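Local coordinates for N-terminal acetyltransferase-like protein (Chaetomium thermophilum, PDB 5NNP) that probably serves as the auxiliary, scaffolding subunit of an N-terminal acetyltransferase A complex, which acetylates the N termini of proteins, at residues T503-V513 and A559-M570; P405-A415 and A427-D438. One frame throughout, in Å; residues are numbered along the deposited sequence.

Contact 1 (T503-V513 and A559-M570)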
loop_
_atom_site.group_PDB
_atom_site.type_symbol
_atom_site.label_atom_id
_atom_site.label_comp_id
_atom_site.label_asym_id
_atom_site.label_seq_id
_atom_site.Cartn_x
_atom_site.Cartn_y
_atom_site.Cartn_z
ATOM N N THR A 503 19.592 -21.990 -5.453
ATOM C CA THR A 503 19.798 -20.608 -5.883
ATOM C C THR A 503 18.841 -20.206 -7.001
ATOM O O THR A 503 18.379 -19.074 -7.045
ATOM C CB THR A 503 21.255 -20.393 -6.349
ATOM O OG1 THR A 503 22.140 -20.963 -5.380
ATOM C CG2 THR A 503 21.585 -18.921 -6.492
ATOM N N ALA A 504 18.533 -21.146 -7.888
ATOM C CA ALA A 504 17.688 -20.858 -9.039
ATOM C C ALA A 504 16.282 -20.434 -8.627
ATOM O O ALA A 504 15.821 -19.373 -9.041
ATOM C CB ALA A 504 17.626 -22.062 -9.966
ATOM N N LEU A 505 15.600 -21.248 -7.816
ATOM C CA LEU A 505 14.219 -20.940 -7.446
ATOM C C LEU A 505 14.165 -19.804 -6.436
ATOM O O LEU A 505 13.189 -19.054 -6.376
ATOM C CB LEU A 505 13.512 -22.162 -6.874
ATOM C CG LEU A 505 13.269 -23.356 -7.784
ATOM C CD1 LEU A 505 12.682 -24.457 -6.931
ATOM C CD2 LEU A 505 12.354 -23.017 -8.962
ATOM N N ALA A 506 15.211 -19.679 -5.633
ATOM C CA ALA A 506 15.288 -18.563 -4.710
ATOM C C ALA A 506 15.291 -17.245 -5.489
ATOM O O ALA A 506 14.493 -16.353 -5.206
ATOM C CB ALA A 506 16.519 -18.680 -3.835
ATOM N N LEU A 507 16.176 -17.129 -6.482
ATOM C CA LEU A 507 16.263 -15.897 -7.266
ATOM C C LEU A 507 14.959 -15.640 -8.030
ATOM O O LEU A 507 14.478 -14.498 -8.110
ATOM C CB LEU A 507 17.448 -15.947 -8.240
ATOM C CG LEU A 507 18.872 -15.780 -7.696
ATOM C CD1 LEU A 507 19.867 -16.036 -8.790
ATOM C CD2 LEU A 507 19.098 -14.403 -7.112
ATOM N N LYS A 508 14.390 -16.712 -8.577
ATOM C CA LYS A 508 13.163 -16.606 -9.352
ATOM C C LYS A 508 12.067 -15.958 -8.509
ATOM O O LYS A 508 11.367 -15.056 -8.974
ATOM C CB LYS A 508 12.721 -17.977 -9.856
ATOM C CG LYS A 508 11.483 -17.952 -10.737
ATOM C CD LYS A 508 11.707 -17.082 -11.958
ATOM C CE LYS A 508 10.578 -17.231 -12.970
ATOM N NZ LYS A 508 10.898 -16.567 -14.268
ATOM N N ARG A 509 11.946 -16.399 -7.260
ATOM C CA ARG A 509 10.957 -15.832 -6.335
ATOM C C ARG A 509 11.211 -14.354 -6.055
ATOM O O ARG A 509 10.294 -13.531 -6.171
ATOM C CB ARG A 509 10.948 -16.604 -5.018
ATOM C CG ARG A 509 10.632 -18.074 -5.183
ATOM C CD ARG A 509 9.181 -18.262 -5.620
ATOM N NE ARG A 509 8.877 -19.677 -5.769
ATOM C CZ ARG A 509 9.017 -20.359 -6.900
ATOM N NH1 ARG A 509 9.447 -19.755 -7.991
ATOM N NH2 ARG A 509 8.730 -21.654 -6.938
ATOM N N TYR A 510 12.445 -14.023 -5.669
ATOM C CA TYR A 510 12.810 -12.632 -5.398
ATOM C C TYR A 510 12.540 -11.753 -6.634
ATOM O O TYR A 510 11.989 -10.647 -6.522
ATOM C CB TYR A 510 14.278 -12.519 -4.962
ATOM C CG TYR A 510 14.624 -13.379 -3.758
ATOM C CD1 TYR A 510 13.682 -13.616 -2.762
ATOM C CD2 TYR A 510 15.881 -13.973 -3.627
ATOM C CE1 TYR A 510 13.975 -14.401 -1.666
ATOM C CE2 TYR A 510 16.185 -14.764 -2.531
ATOM C CZ TYR A 510 15.228 -14.975 -1.549
ATOM O OH TYR A 510 15.514 -15.767 -0.449
ATOM N N HIS A 511 12.896 -12.256 -7.812
ATOM C CA HIS A 511 12.587 -11.532 -9.037
ATOM C C HIS A 511 11.077 -11.345 -9.231
ATOM O O HIS A 511 10.635 -10.311 -9.730
ATOM C CB HIS A 511 13.198 -12.234 -10.247
ATOM C CG HIS A 511 14.624 -11.864 -10.486
ATOM N ND1 HIS A 511 15.015 -11.035 -11.513
ATOM C CD2 HIS A 511 15.752 -12.190 -9.813
ATOM C CE1 HIS A 511 16.325 -10.875 -11.471
ATOM N NE2 HIS A 511 16.795 -11.564 -10.446
ATOM N N THR A 512 10.287 -12.332 -8.829
ATOM C CA THR A 512 8.843 -12.213 -8.971
ATOM C C THR A 512 8.259 -11.101 -8.090
ATOM O O THR A 512 7.386 -10.353 -8.530
ATOM C CB THR A 512 8.160 -13.556 -8.669
ATOM O OG1 THR A 512 8.532 -14.482 -9.688
ATOM C CG2 THR A 512 6.644 -13.434 -8.657
ATOM N N VAL A 513 8.738 -10.991 -6.855
ATOM C CA VAL A 513 8.340 -9.896 -5.975
ATOM C C VAL A 513 8.760 -8.526 -6.550
ATOM O O VAL A 513 8.058 -7.533 -6.416
ATOM C CB VAL A 513 8.947 -10.084 -4.582
ATOM C CG1 VAL A 513 8.793 -8.838 -3.736
ATOM C CG2 VAL A 513 8.322 -11.292 -3.908
ATOM N N ALA A 559 12.385 -8.921 0.315
ATOM C CA ALA A 559 12.753 -9.724 -0.839
ATOM C C ALA A 559 13.963 -9.134 -1.537
ATOM O O ALA A 559 14.797 -9.877 -2.043
ATOM C CB ALA A 559 11.588 -9.838 -1.814
ATOM N N ALA A 560 14.059 -7.807 -1.575
ATOM C CA ALA A 560 15.161 -7.161 -2.284
ATOM C C ALA A 560 16.484 -7.341 -1.550
ATOM O O ALA A 560 17.528 -7.548 -2.172
ATOM C CB ALA A 560 14.878 -5.684 -2.491
ATOM N N LEU A 561 16.452 -7.270 -0.228
ATOM C CA LEU A 561 17.677 -7.491 0.525
ATOM C C LEU A 561 18.093 -8.964 0.444
ATOM O O LEU A 561 19.276 -9.275 0.492
ATOM C CB LEU A 561 17.512 -7.049 1.975
ATOM C CG LEU A 561 18.721 -7.281 2.880
ATOM C CD1 LEU A 561 19.997 -6.624 2.353
ATOM C CD2 LEU A 561 18.403 -6.759 4.257
ATOM N N ASP A 562 17.122 -9.866 0.304
ATOM C CA ASP A 562 17.435 -11.278 0.070
ATOM C C ASP A 562 18.208 -11.453 -1.238
ATOM O O ASP A 562 19.290 -12.028 -1.249
ATOM C CB ASP A 562 16.171 -12.149 0.027
ATOM C CG ASP A 562 15.426 -12.200 1.359
ATOM O OD1 ASP A 562 15.963 -11.777 2.406
ATOM O OD2 ASP A 562 14.278 -12.680 1.357
ATOM N N ALA A 563 17.639 -10.974 -2.341
ATOM C CA ALA A 563 18.325 -11.000 -3.641
ATOM C C ALA A 563 19.779 -10.495 -3.557
ATOM O O ALA A 563 20.693 -11.143 -4.049
ATOM C CB ALA A 563 17.546 -10.174 -4.679
ATOM N N VAL A 564 19.985 -9.341 -2.933
ATOM C CA VAL A 564 21.306 -8.727 -2.911
ATOM C C VAL A 564 22.288 -9.600 -2.130
ATOM O O VAL A 564 23.416 -9.826 -2.571
ATOM C CB VAL A 564 21.252 -7.297 -2.320
ATOM C CG1 VAL A 564 22.637 -6.816 -1.935
ATOM C CG2 VAL A 564 20.603 -6.333 -3.327
ATOM N N ASN A 565 21.845 -10.111 -0.988
ATOM C CA ASN A 565 22.640 -11.056 -0.212
ATOM C C ASN A 565 22.958 -12.364 -0.956
ATOM O O ASN A 565 24.051 -12.919 -0.809
ATOM C CB ASN A 565 21.925 -11.373 1.102
ATOM C CG ASN A 565 22.074 -10.264 2.122
ATOM O OD1 ASN A 565 23.032 -9.480 2.079
ATOM N ND2 ASN A 565 21.133 -10.195 3.055
ATOM N N LEU A 566 22.015 -12.850 -1.756
ATOM C CA LEU A 566 22.212 -14.091 -2.494
ATOM C C LEU A 566 23.152 -13.896 -3.686
ATOM O O LEU A 566 23.908 -14.808 -4.031
ATOM C CB LEU A 566 20.869 -14.654 -2.961
ATOM C CG LEU A 566 20.874 -15.968 -3.750
ATOM C CD1 LEU A 566 21.688 -17.055 -3.037
ATOM C CD2 LEU A 566 19.438 -16.444 -4.029
ATOM N N TYR A 567 23.118 -12.720 -4.309
ATOM C CA TYR A 567 24.063 -12.419 -5.395
ATOM C C TYR A 567 25.485 -12.245 -4.847
ATOM O O TYR A 567 26.457 -12.676 -5.469
ATOM C CB TYR A 567 23.647 -11.162 -6.174
ATOM C CG TYR A 567 22.561 -11.380 -7.217
ATOM C CD1 TYR A 567 22.725 -12.311 -8.235
ATOM C CD2 TYR A 567 21.382 -10.638 -7.193
ATOM C CE1 TYR A 567 21.747 -12.510 -9.191
ATOM C CE2 TYR A 567 20.393 -10.834 -8.147
ATOM C CZ TYR A 567 20.584 -11.767 -9.145
ATOM O OH TYR A 567 19.609 -11.959 -10.098
ATOM N N LEU A 568 25.592 -11.593 -3.691
ATOM C CA LEU A 568 26.855 -11.448 -2.984
ATOM C C LEU A 568 27.473 -12.813 -2.687
ATOM O O LEU A 568 28.684 -13.029 -2.854
ATOM C CB LEU A 568 26.644 -10.684 -1.683
ATOM C CG LEU A 568 26.736 -9.168 -1.766
ATOM C CD1 LEU A 568 26.263 -8.530 -0.458
ATOM C CD2 LEU A 568 28.167 -8.763 -2.114
ATOM N N SER A 569 26.621 -13.725 -2.229
ATOM C CA SER A 569 27.039 -15.090 -1.958
ATOM C C SER A 569 27.517 -15.763 -3.239
ATOM O O SER A 569 28.583 -16.376 -3.262
ATOM C CB SER A 569 25.895 -15.881 -1.331
ATOM O OG SER A 569 26.077 -17.272 -1.520
ATOM N N MET A 570 26.725 -15.639 -4.304
ATOM C CA MET A 570 27.090 -16.206 -5.601
ATOM C C MET A 570 28.396 -15.629 -6.130
ATOM O O MET A 570 29.134 -16.311 -6.837
ATOM C CB MET A 570 25.979 -15.980 -6.628
ATOM C CG MET A 570 24.689 -16.714 -6.330
ATOM S SD MET A 570 23.326 -16.073 -7.333
ATOM C CE MET A 570 23.897 -16.461 -8.991
#
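Tyr510, Leu566 and Leu507 interdigitate where helices 503-523 and 554-572 pack antiparallel in the helical solenoid of the NatA auxiliary-subunit family. The short segments run at 143° to each other, and knobs-into-holes packing comes from both sides. Tyr510 is the knob of the first helix, seated among Ala559, Asp562, Ala563 and Leu566. The methylene of Asp562 lies over one face of its ring, CB 3.6 Å from the centroid in a CH-pi contact, while Ala506 O lies above the opposite face. Leu566 CD2 comes up at the ring edge, and the phenol OH is hydrogen-bonded to Gln498 of helix 487-499. Leu566 is the knob of the second helix: with CG anti to the backbone N (chi1 -180°), both methyls enter the hole among Thr503, Ala506, Leu507 and Tyr510, CD1 turned to Thr503 CG2 and CD2 lying 3.7 Å from Ala506 CB. Leu507 divides its branches. CD1 meets Met570 SD at 3.8 Å, the two side chains reaching tip to tip; CD2 touches Leu566 CD2 and also sits over a face of Tyr567, 3.9 Å from the ring centroid. Beyond that ring the pairing turns polar: His511 NE2 donates to Tyr567 OH at 2.9 Å, the hydroxyl lying close to the imidazole plane and the N-H...O angle being 165°.

Contact 2 (P405-A415 and A427-D438)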
loop_
_atom_site.group_PDB
_atom_site.type_symbol
_atom_site.label_atom_id
_atom_site.label_comp_id
_atom_site.label_asym_id
_atom_site.label_seq_id
_atom_site.Cartn_x
_atom_site.Cartn_y
_atom_site.Cartn_z
ATOM N N PRO A 405 -10.327 -29.198 23.403
ATOM C CA PRO A 405 -9.430 -29.970 22.526
ATOM C C PRO A 405 -9.569 -29.658 21.045
ATOM O O PRO A 405 -8.704 -30.041 20.260
ATOM C CB PRO A 405 -9.847 -31.424 22.777
ATOM C CG PRO A 405 -10.662 -31.397 24.029
ATOM C CD PRO A 405 -11.308 -30.056 24.083
ATOM N N LYS A 406 -10.656 -29.010 20.655
ATOM C CA LYS A 406 -10.873 -28.729 19.246
ATOM C C LYS A 406 -10.634 -27.271 18.945
ATOM O O LYS A 406 -10.952 -26.795 17.866
ATOM C CB LYS A 406 -12.282 -29.119 18.840
ATOM C CG LYS A 406 -12.515 -30.618 18.809
ATOM C CD LYS A 406 -13.974 -30.898 18.537
ATOM C CE LYS A 406 -14.261 -32.377 18.473
ATOM N NZ LYS A 406 -15.699 -32.593 18.163
ATOM N N ASN A 407 -10.072 -26.567 19.917
ATOM C CA ASN A 407 -9.820 -25.144 19.773
ATOM C C ASN A 407 -8.626 -24.857 18.882
ATOM O O ASN A 407 -7.487 -25.135 19.253
ATOM C CB ASN A 407 -9.589 -24.503 21.133
ATOM C CG ASN A 407 -9.618 -22.997 21.068
ATOM O OD1 ASN A 407 -8.807 -22.364 20.374
ATOM N ND2 ASN A 407 -10.556 -22.407 21.799
ATOM N N VAL A 408 -8.897 -24.273 17.721
ATOM C CA VAL A 408 -7.855 -23.927 16.758
ATOM C C VAL A 408 -6.802 -22.979 17.339
ATOM O O VAL A 408 -5.601 -23.207 17.180
ATOM C CB VAL A 408 -8.466 -23.285 15.487
ATOM C CG1 VAL A 408 -7.384 -22.746 14.585
ATOM C CG2 VAL A 408 -9.342 -24.304 14.740
ATOM N N ASP A 409 -7.239 -21.917 18.008
ATOM C CA ASP A 409 -6.298 -20.922 18.538
ATOM C C ASP A 409 -5.415 -21.484 19.627
ATOM O O ASP A 409 -4.255 -21.105 19.762
ATOM C CB ASP A 409 -7.038 -19.717 19.087
ATOM C CG ASP A 409 -7.759 -18.960 18.023
ATOM O OD1 ASP A 409 -7.147 -18.725 16.964
ATOM O OD2 ASP A 409 -8.940 -18.617 18.245
ATOM N N PHE A 410 -5.969 -22.383 20.422
ATOM C CA PHE A 410 -5.179 -23.040 21.449
ATOM C C PHE A 410 -4.010 -23.789 20.802
ATOM O O PHE A 410 -2.862 -23.559 21.157
ATOM C CB PHE A 410 -6.059 -23.972 22.285
ATOM C CG PHE A 410 -7.048 -23.248 23.161
ATOM C CD1 PHE A 410 -7.139 -21.856 23.133
ATOM C CD2 PHE A 410 -7.884 -23.952 24.011
ATOM C CE1 PHE A 410 -8.050 -21.177 23.932
ATOM C CE2 PHE A 410 -8.794 -23.287 24.815
ATOM C CZ PHE A 410 -8.876 -21.891 24.776
ATOM N N HIS A 411 -4.285 -24.645 19.821
ATOM C CA HIS A 411 -3.209 -25.409 19.188
ATOM C C HIS A 411 -2.236 -24.504 18.423
ATOM O O HIS A 411 -1.045 -24.805 18.332
ATOM C CB HIS A 411 -3.782 -26.481 18.256
ATOM C CG HIS A 411 -4.527 -27.562 18.971
ATOM N ND1 HIS A 411 -3.902 -28.669 19.506
ATOM C CD2 HIS A 411 -5.843 -27.698 19.260
ATOM C CE1 HIS A 411 -4.801 -29.444 20.087
ATOM N NE2 HIS A 411 -5.986 -28.879 19.949
ATOM N N MET A 412 -2.747 -23.399 17.888
ATOM C CA MET A 412 -1.934 -22.453 17.135
ATOM C C MET A 412 -0.851 -21.865 18.023
ATOM O O MET A 412 0.316 -21.803 17.644
ATOM C CB MET A 412 -2.800 -21.338 16.563
ATOM C CG MET A 412 -2.009 -20.305 15.837
ATOM S SD MET A 412 -3.013 -19.036 15.021
ATOM C CE MET A 412 -4.097 -18.503 16.341
ATOM N N THR A 413 -1.253 -21.442 19.217
ATOM C CA THR A 413 -0.325 -20.898 20.196
ATOM C C THR A 413 0.691 -21.954 20.631
ATOM O O THR A 413 1.876 -21.656 20.822
ATOM C CB THR A 413 -1.072 -20.356 21.428
ATOM O OG1 THR A 413 -1.664 -19.096 21.102
ATOM C CG2 THR A 413 -0.117 -20.149 22.594
ATOM N N LYS A 414 0.221 -23.189 20.786
ATOM C CA LYS A 414 1.087 -24.284 21.181
ATOM C C LYS A 414 2.246 -24.463 20.212
ATOM O O LYS A 414 3.412 -24.536 20.619
ATOM C CB LYS A 414 0.293 -25.576 21.270
ATOM C CG LYS A 414 1.092 -26.716 21.841
ATOM C CD LYS A 414 0.210 -27.877 22.139
ATOM C CE LYS A 414 0.823 -29.135 21.611
ATOM N NZ LYS A 414 0.170 -30.292 22.259
ATOM N N ALA A 415 1.906 -24.548 18.928
ATOM C CA ALA A 415 2.898 -24.597 17.859
ATOM C C ALA A 415 3.913 -23.456 17.953
ATOM O O ALA A 415 5.096 -23.646 17.670
ATOM C CB ALA A 415 2.197 -24.569 16.480
ATOM N N ALA A 427 6.717 -27.763 15.486
ATOM C CA ALA A 427 5.906 -26.568 15.289
ATOM C C ALA A 427 5.052 -26.675 14.024
ATOM O O ALA A 427 3.899 -26.262 14.020
ATOM C CB ALA A 427 6.790 -25.323 15.237
ATOM N N ALA A 428 5.607 -27.227 12.951
ATOM C CA ALA A 428 4.845 -27.379 11.713
ATOM C C ALA A 428 3.810 -28.503 11.841
ATOM O O ALA A 428 2.682 -28.394 11.378
ATOM C CB ALA A 428 5.783 -27.628 10.523
ATOM N N GLU A 429 4.187 -29.590 12.488
ATOM C CA GLU A 429 3.233 -30.670 12.713
ATOM C C GLU A 429 2.022 -30.167 13.513
ATOM O O GLU A 429 0.882 -30.486 13.181
ATOM C CB GLU A 429 3.908 -31.838 13.423
ATOM C CG GLU A 429 3.012 -33.063 13.565
ATOM C CD GLU A 429 3.686 -34.228 14.295
ATOM O OE1 GLU A 429 4.796 -34.037 14.838
ATOM O OE2 GLU A 429 3.099 -35.332 14.319
ATOM N N THR A 430 2.269 -29.359 14.544
ATOM C CA THR A 430 1.199 -28.871 15.412
ATOM C C THR A 430 0.331 -27.799 14.749
ATOM O O THR A 430 -0.891 -27.776 14.921
ATOM C CB THR A 430 1.772 -28.326 16.730
ATOM O OG1 THR A 430 2.314 -29.416 17.483
ATOM C CG2 THR A 430 0.697 -27.654 17.560
ATOM N N MET A 431 0.948 -26.915 13.976
ATOM C CA MET A 431 0.184 -25.883 13.296
ATOM C C MET A 431 -0.700 -26.516 12.252
ATOM O O MET A 431 -1.820 -26.073 12.033
ATOM C CB MET A 431 1.089 -24.853 12.640
ATOM C CG MET A 431 0.349 -23.594 12.210
ATOM S SD MET A 431 -0.273 -22.615 13.595
ATOM C CE MET A 431 1.227 -21.843 14.194
ATOM N N ASP A 432 -0.196 -27.554 11.599
ATOM C CA ASP A 432 -0.984 -28.234 10.587
ATOM C C ASP A 432 -2.154 -28.936 11.249
ATOM O O ASP A 432 -3.249 -28.960 10.697
ATOM C CB ASP A 432 -0.148 -29.236 9.797
ATOM C CG ASP A 432 -0.899 -29.805 8.607
ATOM O OD1 ASP A 432 -1.025 -29.093 7.585
ATOM O OD2 ASP A 432 -1.371 -30.961 8.689
ATOM N N TYR A 433 -1.938 -29.501 12.435
ATOM C CA TYR A 433 -3.052 -30.109 13.148
ATOM C C TYR A 433 -4.103 -29.035 13.427
ATOM O O TYR A 433 -5.292 -29.258 13.210
ATOM C CB TYR A 433 -2.595 -30.785 14.452
ATOM C CG TYR A 433 -3.732 -31.350 15.270
ATOM C CD1 TYR A 433 -4.353 -32.533 14.908
ATOM C CD2 TYR A 433 -4.205 -30.685 16.386
ATOM C CE1 TYR A 433 -5.408 -33.054 15.639
ATOM C CE2 TYR A 433 -5.259 -31.196 17.131
ATOM C CZ TYR A 433 -5.854 -32.380 16.751
ATOM O OH TYR A 433 -6.905 -32.880 17.495
ATOM N N ALA A 434 -3.657 -27.868 13.880
ATOM C CA ALA A 434 -4.565 -26.756 14.133
ATOM C C ALA A 434 -5.398 -26.428 12.894
ATOM O O ALA A 434 -6.600 -26.168 12.984
ATOM C CB ALA A 434 -3.780 -25.530 14.590
ATOM N N ARG A 435 -4.746 -26.448 11.737
ATOM C CA ARG A 435 -5.417 -26.188 10.466
ATOM C C ARG A 435 -6.526 -27.204 10.234
ATOM O O ARG A 435 -7.648 -26.852 9.885
ATOM C CB ARG A 435 -4.416 -26.246 9.317
ATOM C CG ARG A 435 -4.879 -25.562 8.064
ATOM C CD ARG A 435 -4.289 -26.233 6.839
ATOM N NE ARG A 435 -5.017 -27.460 6.551
ATOM C CZ ARG A 435 -4.660 -28.645 7.012
ATOM N NH1 ARG A 435 -3.573 -28.741 7.763
ATOM N NH2 ARG A 435 -5.380 -29.719 6.718
ATOM N N SER A 436 -6.201 -28.473 10.462
ATOM C CA SER A 436 -7.125 -29.545 10.170
ATOM C C SER A 436 -8.425 -29.433 10.979
ATOM O O SER A 436 -9.420 -30.051 10.626
ATOM C CB SER A 436 -6.449 -30.903 10.391
ATOM O OG SER A 436 -6.246 -31.220 11.764
ATOM N N LEU A 437 -8.412 -28.612 12.032
ATOM C CA LEU A 437 -9.591 -28.370 12.872
ATOM C C LEU A 437 -10.548 -27.288 12.336
ATOM O O LEU A 437 -11.712 -27.229 12.728
ATOM C CB LEU A 437 -9.138 -27.994 14.288
ATOM C CG LEU A 437 -8.427 -29.124 15.049
ATOM C CD1 LEU A 437 -8.003 -28.715 16.467
ATOM C CD2 LEU A 437 -9.302 -30.361 15.087
ATOM N N ASP A 438 -10.048 -26.410 11.470
ATOM C CA ASP A 438 -10.902 -25.441 10.788
ATOM C C ASP A 438 -10.458 -25.412 9.332
ATOM O O ASP A 438 -9.760 -24.491 8.898
ATOM C CB ASP A 438 -10.810 -24.049 11.437
ATOM C CG ASP A 438 -12.057 -23.190 11.188
ATOM O OD1 ASP A 438 -12.878 -23.517 10.300
ATOM O OD2 ASP A 438 -12.214 -22.161 11.889
HETATM O O HOH W 1 -7.767 -32.255 19.686
#
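His411 reaches across to Ala434, Tyr433 and Leu437. CB rests 3.8 Å from Ala434 CB. From there CG, anti to the carbonyl carbon (chi1 -67°), leads the imidazole under the edge of Tyr433: Tyr433 CE2 stands over one face, 3.5 Å from His411 CE1, and the planes meet at 71° in an edge-to-face pair. ND1, also near CE2, makes a weak hydrogen bond to a bound glycerol, probably from the crystallisation liquor. CD2 touches Leu437 CD1 at 3.7 Å. At the tip, NE2 donates to Pro405 O (3.0 Å) roughly in its own ring plane but from above the carbonyl plane. Helices 408-421 and 424-436 pack as an antiparallel hairpin, consistent with the tetratricopeptide-like fold of the family, the short segments 170° apart in direction. A leucine in place of His411 has no N-H for Pro405 O, which would probably leave the loop before the helix less firmly tied, and no flat face for the edge of Tyr433. Farther along, Thr430 CG2 touches both His411 O and Ala415 CB, and the side chains of Met431 and Met412 cross, SD of the first 3.7 Å from CG of the second. Val408 CG2 touches CB of Leu437 and CB of Asp438, whose carboxylate forms a salt bridge with a basic side chain of another protein chain.

Followed from the N terminus, the chain reaches contact 2 first: 405-415 and 427-438 close a short loop of 11 residues, most of it helix, joining two consecutive helices. Helix 442-454 then packs on 427-438, and after two more helices helix 487-499 leads into contact 1 and covers part of it. There 503-513 and 559-570 close a longer loop of 45 residues that includes helices 527-534 and 537-547. The two loops follow in series, neither nested nor crossed. The centres of contact 1 and contact 2 lie about 32 Å apart, and the nearest atoms of contact 1 and contact 2 about 18 Å apart. Contact 2 thus joins sequence neighbours, whereas contact 1 ties more distant helices, against which the later helices 646-649 and 654-668 also pack.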